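Local coordinates for IclR transcriptional regulator (Thermotoga maritima, PDB 1MKM), which probably binds DNA as a transcription factor of the IclR family, with a winged helix-turn-helix domain joined to a larger C-terminal domain, at residues T95-H100 and A221-E226; E148-E153 and N208-A213. One frame throughout, in Å; residues are numbered along the deposited sequence.

Contact 1. Residues T95-H100 and A221-E226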
loop_
_atom_site.group_PDB
_atom_site.type_symbol
_atom_site.label_atom_id
_atom_site.label_comp_id
_atom_site.label_asym_id
_atom_site.label_seq_id
_atom_site.Cartn_x
_atom_site.Cartn_y
_atom_site.Cartn_z
ATOM N N THR B 95 -15.939 18.824 -15.084
ATOM C CA THR B 95 -17.073 17.974 -15.429
ATOM C C THR B 95 -17.101 16.761 -14.516
ATOM O O THR B 95 -18.172 16.207 -14.236
ATOM C CB THR B 95 -17.012 17.468 -16.878
ATOM O OG1 THR B 95 -15.921 16.549 -17.010
ATOM C CG2 THR B 95 -16.840 18.630 -17.853
ATOM N N GLY B 96 -15.912 16.359 -14.056
ATOM C CA GLY B 96 -15.778 15.210 -13.177
ATOM C C GLY B 96 -15.820 13.913 -13.963
ATOM O O GLY B 96 -15.796 12.815 -13.402
ATOM N N GLU B 97 -15.865 14.050 -15.283
ATOM C CA GLU B 97 -15.939 12.906 -16.170
ATOM C C GLU B 97 -14.605 12.592 -16.826
ATOM O O GLU B 97 -13.749 13.470 -16.980
ATOM C CB GLU B 97 -16.983 13.173 -17.258
ATOM C CG GLU B 97 -18.333 13.612 -16.727
ATOM C CD GLU B 97 -18.881 12.647 -15.715
ATOM O OE1 GLU B 97 -18.983 11.445 -16.036
ATOM O OE2 GLU B 97 -19.214 13.081 -14.590
ATOM N N THR B 98 -14.437 11.326 -17.203
ATOM C CA THR B 98 -13.241 10.866 -17.891
ATOM C C THR B 98 -13.217 11.572 -19.254
ATOM O O THR B 98 -14.259 11.779 -19.876
ATOM C CB THR B 98 -13.285 9.342 -18.075
ATOM O OG1 THR B 98 -13.329 8.717 -16.785
ATOM C CG2 THR B 98 -12.071 8.848 -18.831
ATOM N N VAL B 99 -12.022 11.949 -19.690
ATOM C CA VAL B 99 -11.800 12.663 -20.947
ATOM C C VAL B 99 -10.855 11.858 -21.842
ATOM O O VAL B 99 -9.865 11.322 -21.351
ATOM C CB VAL B 99 -11.135 14.029 -20.659
ATOM C CG1 VAL B 99 -10.907 14.815 -21.956
ATOM C CG2 VAL B 99 -11.992 14.813 -19.677
ATOM N N HIS B 100 -11.153 11.771 -23.139
ATOM C CA HIS B 100 -10.293 11.048 -24.076
ATOM C C HIS B 100 -9.870 11.953 -25.210
ATOM O O HIS B 100 -10.541 12.935 -25.525
ATOM C CB HIS B 100 -11.008 9.838 -24.689
ATOM C CG HIS B 100 -11.368 8.778 -23.700
ATOM N ND1 HIS B 100 -10.512 7.749 -23.367
ATOM C CD2 HIS B 100 -12.489 8.590 -22.964
ATOM C CE1 HIS B 100 -11.090 6.971 -22.469
ATOM N NE2 HIS B 100 -12.291 7.459 -22.205
ATOM N N ALA B 221 -24.168 6.158 -18.955
ATOM C CA ALA B 221 -25.331 6.679 -19.653
ATOM C C ALA B 221 -26.211 7.593 -18.813
ATOM O O ALA B 221 -26.614 8.671 -19.271
ATOM C CB ALA B 221 -26.150 5.518 -20.192
ATOM N N ARG B 222 -26.496 7.168 -17.584
ATOM C CA ARG B 222 -27.344 7.934 -16.673
ATOM C C ARG B 222 -27.066 9.438 -16.659
ATOM O O ARG B 222 -27.989 10.245 -16.705
ATOM C CB ARG B 222 -27.208 7.410 -15.238
ATOM C CG ARG B 222 -27.498 5.938 -15.055
ATOM C CD ARG B 222 -27.660 5.619 -13.576
ATOM N NE ARG B 222 -27.613 4.188 -13.297
ATOM C CZ ARG B 222 -27.809 3.658 -12.093
ATOM N NH1 ARG B 222 -28.069 4.445 -11.056
ATOM N NH2 ARG B 222 -27.731 2.343 -11.918
ATOM N N LYS B 223 -25.793 9.810 -16.599
ATOM C CA LYS B 223 -25.408 11.214 -16.539
ATOM C C LYS B 223 -25.725 12.101 -17.746
ATOM O O LYS B 223 -26.044 13.283 -17.588
ATOM C CB LYS B 223 -23.911 11.318 -16.228
ATOM C CG LYS B 223 -23.516 10.921 -14.801
ATOM C CD LYS B 223 -22.006 11.020 -14.611
ATOM C CE LYS B 223 -21.576 10.490 -13.248
ATOM N NZ LYS B 223 -20.089 10.496 -13.083
ATOM N N PHE B 224 -25.651 11.543 -18.949
ATOM C CA PHE B 224 -25.878 12.332 -20.151
ATOM C C PHE B 224 -27.325 12.725 -20.448
ATOM O O PHE B 224 -28.024 12.067 -21.226
ATOM C CB PHE B 224 -25.242 11.619 -21.352
ATOM C CG PHE B 224 -23.741 11.465 -21.233
ATOM C CD1 PHE B 224 -23.185 10.600 -20.281
ATOM C CD2 PHE B 224 -22.882 12.237 -22.016
ATOM C CE1 PHE B 224 -21.806 10.516 -20.113
ATOM C CE2 PHE B 224 -21.505 12.156 -21.851
ATOM C CZ PHE B 224 -20.968 11.296 -20.897
ATOM N N THR B 225 -27.765 13.810 -19.806
ATOM C CA THR B 225 -29.110 14.348 -19.992
ATOM C C THR B 225 -28.999 15.439 -21.049
ATOM O O THR B 225 -27.892 15.827 -21.427
ATOM C CB THR B 225 -29.681 14.991 -18.694
ATOM O OG1 THR B 225 -28.770 15.984 -18.204
ATOM C CG2 THR B 225 -29.921 13.944 -17.609
ATOM N N GLU B 226 -30.141 15.930 -21.520
ATOM C CA GLU B 226 -30.171 16.976 -22.540
ATOM C C GLU B 226 -29.266 18.136 -22.120
ATOM O O GLU B 226 -28.435 18.611 -22.903
ATOM C CB GLU B 226 -31.603 17.509 -22.724
ATOM C CG GLU B 226 -32.710 16.447 -22.816
ATOM C CD GLU B 226 -32.723 15.682 -24.133
ATOM O OE1 GLU B 226 -32.760 16.330 -25.202
ATOM O OE2 GLU B 226 -32.712 14.433 -24.096
#
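E97 and K223 link two segments whose backbones stay well apart. Their CA atoms, the nearest CA pair, lie 9.6 Å from each other. Residues 95-97 lead from helix 79-93 into strand 98-105. Residues 221-226 carry the chain from strand 211-220 to helix 226-246, with a short 3-10 segment at 221-223 and an inverse gamma turn centred on F224. The bridge therefore joins the lead-in of strand 98-105 to the loop after its antiparallel neighbour, 211-220, in the C-terminal IclR domain of the GAF clan. On the first side the lead-in is an ST turn. T95 OG1 accepts from E97 N at 3.0 Å and also bonds to I91 O, while G96 takes a positive phi of 80°. This probably helps to set the backbone from which E97 starts.

E97 and K223 reach out from opposite directions, and the two side chains span the distance. The glutamate chain is bent at chi2 (-54°), which folds its carboxylate round toward the lysine. The lysine is extended beyond CG. K223 NZ forms a salt bridge with E97 OE2 at 3.1 Å, on the syn lone pair. A weak second bond runs from K223 NZ to E97 OE1 at 3.3 Å. K223 CD also touches the carboxylate, 3.4 Å from E97 OE1. The strongest polar partner of K223 NZ is Q119 OE1, outside the two segments. Nearby, F224 packs on M198 and V200, and T225 is the N-cap of helix 226-246.

The contact between the segments is mainly ionic, with the lysine methylenes lying against the carboxylate. E97 is buried and K223 partly exposed, so the ammonium probably offsets the cost of placing a carboxylate there. The ammonium lies nearer OE2, and E97 shares it with the Q119 amide oxygen.

Contact 2. Residues E148-E153 and N208-A213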
loop_
_atom_site.group_PDB
_atom_site.type_symbol
_atom_site.label_atom_id
_atom_site.label_comp_id
_atom_site.label_asym_id
_atom_site.label_seq_id
_atom_site.Cartn_x
_atom_site.Cartn_y
_atom_site.Cartn_z
ATOM N N GLU B 148 -15.261 15.248 -47.921
ATOM C CA GLU B 148 -16.292 14.385 -48.498
ATOM C C GLU B 148 -15.741 13.215 -49.305
ATOM O O GLU B 148 -16.210 12.084 -49.171
ATOM C CB GLU B 148 -17.219 15.233 -49.374
ATOM C CG GLU B 148 -16.491 16.315 -50.165
ATOM C CD GLU B 148 -15.450 15.748 -51.119
ATOM O OE1 GLU B 148 -15.846 15.087 -52.100
ATOM O OE2 GLU B 148 -14.238 15.951 -50.884
ATOM N N LYS B 149 -14.749 13.505 -50.143
ATOM C CA LYS B 149 -14.092 12.512 -50.992
ATOM C C LYS B 149 -13.567 11.354 -50.151
ATOM O O LYS B 149 -13.956 10.197 -50.343
ATOM C CB LYS B 149 -12.928 13.170 -51.734
ATOM C CG LYS B 149 -12.050 12.205 -52.509
ATOM C CD LYS B 149 -10.819 12.915 -53.042
ATOM C CE LYS B 149 -9.871 11.944 -53.725
ATOM N NZ LYS B 149 -8.581 12.594 -54.074
ATOM N N GLU B 150 -12.671 11.685 -49.223
ATOM C CA GLU B 150 -12.076 10.703 -48.329
ATOM C C GLU B 150 -13.210 9.985 -47.615
ATOM O O GLU B 150 -13.209 8.758 -47.488
ATOM C CB GLU B 150 -11.191 11.404 -47.304
ATOM C CG GLU B 150 -10.313 10.459 -46.507
ATOM C CD GLU B 150 -9.903 11.038 -45.165
ATOM O OE1 GLU B 150 -9.473 12.212 -45.120
ATOM O OE2 GLU B 150 -10.005 10.315 -44.155
ATOM N N LEU B 151 -14.175 10.775 -47.153
ATOM C CA LEU B 151 -15.348 10.263 -46.441
ATOM C C LEU B 151 -16.002 9.144 -47.238
ATOM O O LEU B 151 -16.029 7.983 -46.816
ATOM C CB LEU B 151 -16.361 11.395 -46.224
ATOM C CG LEU B 151 -17.704 11.030 -45.583
ATOM C CD1 LEU B 151 -17.473 10.477 -44.182
ATOM C CD2 LEU B 151 -18.599 12.259 -45.530
ATOM N N LYS B 152 -16.521 9.525 -48.400
ATOM C CA LYS B 152 -17.192 8.612 -49.312
ATOM C C LYS B 152 -16.501 7.253 -49.375
ATOM O O LYS B 152 -17.164 6.208 -49.409
ATOM C CB LYS B 152 -17.261 9.252 -50.705
ATOM C CG LYS B 152 -18.033 10.575 -50.713
ATOM C CD LYS B 152 -18.011 11.268 -52.069
ATOM C CE LYS B 152 -18.799 12.575 -52.022
ATOM N NZ LYS B 152 -18.750 13.301 -53.318
ATOM N N GLU B 153 -15.170 7.265 -49.371
ATOM C CA GLU B 153 -14.426 6.019 -49.428
ATOM C C GLU B 153 -14.538 5.237 -48.129
ATOM O O GLU B 153 -14.618 4.007 -48.151
ATOM C CB GLU B 153 -12.950 6.264 -49.718
ATOM C CG GLU B 153 -12.209 4.957 -49.940
ATOM C CD GLU B 153 -10.709 5.108 -49.917
ATOM O OE1 GLU B 153 -10.143 5.285 -48.816
ATOM O OE2 GLU B 153 -10.098 5.049 -51.003
ATOM N N ASN B 208 -4.563 23.110 -42.460
ATOM C CA ASN B 208 -5.597 23.224 -43.479
ATOM C C ASN B 208 -6.955 22.722 -43.002
ATOM O O ASN B 208 -7.728 22.160 -43.781
ATOM C CB ASN B 208 -5.161 22.441 -44.717
ATOM C CG ASN B 208 -3.681 22.612 -45.018
ATOM O OD1 ASN B 208 -2.826 22.236 -44.214
ATOM N ND2 ASN B 208 -3.372 23.185 -46.179
ATOM N N GLY B 209 -7.237 22.922 -41.720
ATOM C CA GLY B 209 -8.507 22.498 -41.160
ATOM C C GLY B 209 -8.952 21.077 -41.475
ATOM O O GLY B 209 -10.069 20.861 -41.952
ATOM N N TYR B 210 -8.081 20.107 -41.220
ATOM C CA TYR B 210 -8.411 18.704 -41.445
ATOM C C TYR B 210 -8.677 18.115 -40.050
ATOM O O TYR B 210 -8.122 18.592 -39.051
ATOM C CB TYR B 210 -7.233 17.992 -42.134
ATOM C CG TYR B 210 -7.436 16.507 -42.399
ATOM C CD1 TYR B 210 -8.232 16.055 -43.464
ATOM C CD2 TYR B 210 -6.832 15.548 -41.583
ATOM C CE1 TYR B 210 -8.418 14.673 -43.707
ATOM C CE2 TYR B 210 -7.012 14.174 -41.814
ATOM C CZ TYR B 210 -7.805 13.742 -42.875
ATOM O OH TYR B 210 -7.995 12.381 -43.061
ATOM N N PRO B 211 -9.557 17.099 -39.952
ATOM C CA PRO B 211 -9.847 16.498 -38.645
ATOM C C PRO B 211 -8.756 15.510 -38.218
ATOM O O PRO B 211 -8.841 14.317 -38.508
ATOM C CB PRO B 211 -11.188 15.811 -38.881
ATOM C CG PRO B 211 -11.043 15.330 -40.294
ATOM C CD PRO B 211 -10.446 16.541 -40.990
ATOM N N VAL B 212 -7.740 16.012 -37.524
ATOM C CA VAL B 212 -6.637 15.174 -37.069
ATOM C C VAL B 212 -6.800 14.621 -35.659
ATOM O O VAL B 212 -5.981 13.816 -35.215
ATOM C CB VAL B 212 -5.313 15.936 -37.086
ATOM C CG1 VAL B 212 -5.030 16.448 -38.477
ATOM C CG2 VAL B 212 -5.364 17.072 -36.069
ATOM N N ALA B 213 -7.837 15.046 -34.945
ATOM C CA ALA B 213 -8.022 14.556 -33.585
ATOM C C ALA B 213 -9.453 14.578 -33.086
ATOM O O ALA B 213 -10.338 15.180 -33.693
ATOM C CB ALA B 213 -7.142 15.342 -32.633
#
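Y210 reaches E150 from the turn that leads into strand 211-220, within the C-terminal domain of the GAF clan. E150 lies on helix 148-157. This surface contact, away from the annotated sites, ties that helix to the residues leading into the strand. V212 and A213 both face I204, a classic beta bulge.

From Y210 CB the chain runs with CG anti to the backbone N (chi1 179°), and this sends the ring toward the helix. The backbone N of Y210 is held by D206 OD1. P211 CD lies 3.3 Å above the plane of the ring, offset toward its rim. At the ring edge, V212 CG1 sits 3.7 Å from Y210 CD2. Further out, Y210 CE1 is 3.0 Å from E150 OE1, which lies at the ring edge, in plane.

At the tip, Y210 OH donates to E150 OE1 in a short bond of 2.5 Å. The two side chains cross at about a right angle, and the carboxylate and ring planes are 34° apart. E150 is extended beyond CG. K104 NZ bonds to Y210 OH and makes a weak, long ion pair with E150 OE2. A phenylalanine in place of Y210 would probably leave E150 OE1 without its hydroxyl donor and K104 without one acceptor. The hydroxyl approaches E150 OE1 on the syn side, 24° out of the carboxylate plane.

How the contacts relate
Contact 2 is nested along the chain inside the loop closed by contact 1: 95-100 comes first, then 148-153, 208-213 and 221-226. The centres lie 27 Å apart. Nearest atoms are about 8 Å apart, so the contacts do not touch. Both reach the same antiparallel sheet, in which strands 98-105 and 211-220 are neighbours. Contact 2 lies where the chain leads into strand 211-220, while contact 1 uses the loop just after it. Polar ties thus flank this strand, to helix 148-157 on the way in and to the lead-in of strand 98-105 on the way out. All four segments belong to the C-terminal IclR family region.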